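Local coordinates for globin protein (Ramazzottius varieornatus, PDB 5ZM9), which binds a heme b whose iron is held by two axial histidines, and probably binds or carries oxygen, at residues R20-A25 and K155-W160. Sequence-based numbering, arbitrary orientation.
Sequences RFPLTA and KIWISW
Pro22 lies with its pyrrolidine ring over one face of the Trp160 indole. The fit is a CH-pi contact: Pro22 CD stands 3.6 Å from the centroid of the five-membered ring of Trp160, 12° off the ring normal. Pro22 CG rides at 3.5 Å from Trp160 CG, and Pro22 CB reaches toward CD1 of the same indole. The two side chains cross at about a right angle. Trp160 reaches the loop because its CG is anti to the backbone N (chi1 -175°), which swings the indole out from the helix and toward the backbone of Arg20; Trp160 NE1 ends 3.1 Å from Arg20 O. In globin terms, the loop leading into the first long helix, 25-38, is being packed onto the last one, 148-170, with 129 residues between the two segments. One turn back on that helix, Ile156 adds an aliphatic flank, with its CG2 4.3 Å from Pro22 CB.

Trp157 takes the neighbouring place on the helix. Leu23 meets it with a single methyl: CD1 of Leu23 sits 3.6 Å from Trp157 CD1, at the pyrrole end of the indole. The Phe21 ring arrives at the edge of the same indole, its CE1 4.5 Å from Trp157 NE1. Beyond the loop, Trp157 packs on Tyr92, Ala95 and Val96 of helix 79-97, and both Trp157 and Leu23 touch Leu31; the Trp157 side chain lies about 9 Å from the heme. Phe21 and Trp160 both touch Leu105 of helix 102-115, while the Arg20 guanidinium turns away from the tryptophans to salt bridges with Asp103 and Asp18.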
loop_
_atom_site.group_PDB
_atom_site.type_symbol
_atom_site.label_atom_id
_atom_site.label_comp_id
_atom_site.label_asym_id
_atom_site.label_seq_id
_atom_site.Cartn_x
_atom_site.Cartn_y
_atom_site.Cartn_z
ATOM N N ARG A 20 -8.664 -16.044 9.986
ATOM C CA ARG A 20 -7.690 -14.942 10.015
ATOM C C ARG A 20 -7.941 -13.897 8.925
ATOM O O ARG A 20 -7.665 -12.710 9.126
ATOM C CB ARG A 20 -6.257 -15.479 9.908
ATOM C CG ARG A 20 -5.823 -16.376 11.061
ATOM C CD ARG A 20 -4.478 -17.041 10.799
ATOM N NE ARG A 20 -4.543 -18.052 9.739
ATOM C CZ ARG A 20 -3.534 -18.837 9.363
ATOM N NH1 ARG A 20 -3.715 -19.716 8.386
ATOM N NH2 ARG A 20 -2.346 -18.758 9.953
ATOM N N PHE A 21 -8.459 -14.350 7.781
ATOM C CA PHE A 21 -8.747 -13.492 6.627
ATOM C C PHE A 21 -9.978 -12.607 6.882
ATOM O O PHE A 21 -11.029 -13.120 7.284
ATOM C CB PHE A 21 -8.924 -14.346 5.363
ATOM C CG PHE A 21 -8.885 -13.562 4.080
ATOM C CD1 PHE A 21 -7.668 -13.137 3.536
ATOM C CD2 PHE A 21 -10.064 -13.255 3.402
ATOM C CE1 PHE A 21 -7.634 -12.413 2.349
ATOM C CE2 PHE A 21 -10.036 -12.533 2.213
ATOM C CZ PHE A 21 -8.820 -12.110 1.686
ATOM N N PRO A 22 -9.849 -11.277 6.651
ATOM C CA PRO A 22 -10.888 -10.307 7.038
ATOM C C PRO A 22 -12.171 -10.323 6.198
ATOM O O PRO A 22 -13.230 -9.936 6.700
ATOM C CB PRO A 22 -10.178 -8.959 6.877
ATOM C CG PRO A 22 -9.176 -9.198 5.801
ATOM C CD PRO A 22 -8.694 -10.603 6.021
ATOM N N LEU A 23 -12.070 -10.763 4.943
ATOM C CA LEU A 23 -13.179 -10.663 3.989
ATOM C C LEU A 23 -13.893 -11.992 3.752
ATOM O O LEU A 23 -13.285 -13.063 3.845
ATOM C CB LEU A 23 -12.696 -10.082 2.650
ATOM C CG LEU A 23 -11.970 -8.729 2.591
ATOM C CD1 LEU A 23 -11.227 -8.597 1.271
ATOM C CD2 LEU A 23 -12.913 -7.549 2.794
ATOM N N THR A 24 -15.188 -11.900 3.448
ATOM C CA THR A 24 -15.989 -13.046 3.004
ATOM C C THR A 24 -15.570 -13.460 1.591
ATOM O O THR A 24 -14.944 -12.673 0.873
ATOM C CB THR A 24 -17.503 -12.734 3.020
ATOM O OG1 THR A 24 -17.756 -11.519 2.303
ATOM C CG2 THR A 24 -18.022 -12.600 4.450
ATOM N N ALA A 25 -15.921 -14.690 1.205
ATOM C CA ALA A 25 -15.600 -15.248 -0.118
ATOM C C ALA A 25 -16.025 -14.347 -1.285
ATOM O O ALA A 25 -15.257 -14.163 -2.232
ATOM C CB ALA A 25 -16.197 -16.642 -0.267
ATOM N N LYS A 155 -11.505 -0.543 2.549
ATOM C CA LYS A 155 -11.403 0.006 3.911
ATOM C C LYS A 155 -11.075 -1.064 4.959
ATOM O O LYS A 155 -10.200 -0.855 5.801
ATOM C CB LYS A 155 -12.693 0.749 4.288
ATOM C CG LYS A 155 -12.634 1.539 5.593
ATOM C CD LYS A 155 -14.004 2.059 6.016
ATOM C CE LYS A 155 -14.742 1.095 6.940
ATOM N NZ LYS A 155 -15.367 -0.057 6.230
ATOM N N ILE A 156 -11.775 -2.199 4.892
ATOM C CA ILE A 156 -11.562 -3.328 5.808
ATOM C C ILE A 156 -10.240 -4.045 5.495
ATOM O O ILE A 156 -9.484 -4.387 6.411
ATOM C CB ILE A 156 -12.757 -4.328 5.798
ATOM C CG1 ILE A 156 -14.086 -3.600 6.053
ATOM C CG2 ILE A 156 -12.565 -5.431 6.840
ATOM C CD1 ILE A 156 -15.312 -4.304 5.502
ATOM N N TRP A 157 -9.963 -4.240 4.203
ATOM C CA TRP A 157 -8.808 -5.021 3.747
ATOM C C TRP A 157 -7.448 -4.343 3.964
ATOM O O TRP A 157 -6.519 -4.989 4.460
ATOM C CB TRP A 157 -8.976 -5.447 2.282
ATOM C CG TRP A 157 -7.868 -6.335 1.794
ATOM C CD1 TRP A 157 -7.767 -7.687 1.962
ATOM C CD2 TRP A 157 -6.698 -5.932 1.072
ATOM N NE1 TRP A 157 -6.609 -8.151 1.388
ATOM C CE2 TRP A 157 -5.933 -7.096 0.834
ATOM C CE3 TRP A 157 -6.220 -4.697 0.602
ATOM C CZ2 TRP A 157 -4.715 -7.067 0.140
ATOM C CZ3 TRP A 157 -5.004 -4.666 -0.088
ATOM C CH2 TRP A 157 -4.265 -5.846 -0.307
ATOM N N ILE A 158 -7.331 -3.067 3.587
ATOM C CA ILE A 158 -6.064 -2.320 3.729
ATOM C C ILE A 158 -5.729 -2.070 5.210
ATOM O O ILE A 158 -4.554 -2.085 5.596
ATOM C CB ILE A 158 -6.028 -1.002 2.905
ATOM C CG1 ILE A 158 -6.419 -1.250 1.441
ATOM C CG2 ILE A 158 -4.624 -0.408 2.913
ATOM C CD1 ILE A 158 -6.928 -0.030 0.700
ATOM N N SER A 159 -6.766 -1.866 6.025
ATOM C CA SER A 159 -6.629 -1.757 7.482
ATOM C C SER A 159 -6.086 -3.046 8.109
ATOM O O SER A 159 -5.329 -2.997 9.082
ATOM C CB SER A 159 -7.971 -1.384 8.116
ATOM O OG SER A 159 -7.833 -1.098 9.494
ATOM N N TRP A 160 -6.477 -4.187 7.536
ATOM C CA TRP A 160 -6.013 -5.508 7.970
ATOM C C TRP A 160 -4.562 -5.785 7.572
ATOM O O TRP A 160 -3.819 -6.392 8.348
ATOM C CB TRP A 160 -6.937 -6.606 7.431
ATOM C CG TRP A 160 -6.600 -7.992 7.918
ATOM C CD1 TRP A 160 -7.038 -8.585 9.067
ATOM C CD2 TRP A 160 -5.763 -8.956 7.263
ATOM N NE1 TRP A 160 -6.527 -9.856 9.173
ATOM C CE2 TRP A 160 -5.740 -10.112 8.081
ATOM C CE3 TRP A 160 -5.028 -8.957 6.065
ATOM C CZ2 TRP A 160 -5.007 -11.262 7.742
ATOM C CZ3 TRP A 160 -4.298 -10.103 5.726
ATOM C CH2 TRP A 160 -4.296 -11.239 6.565
#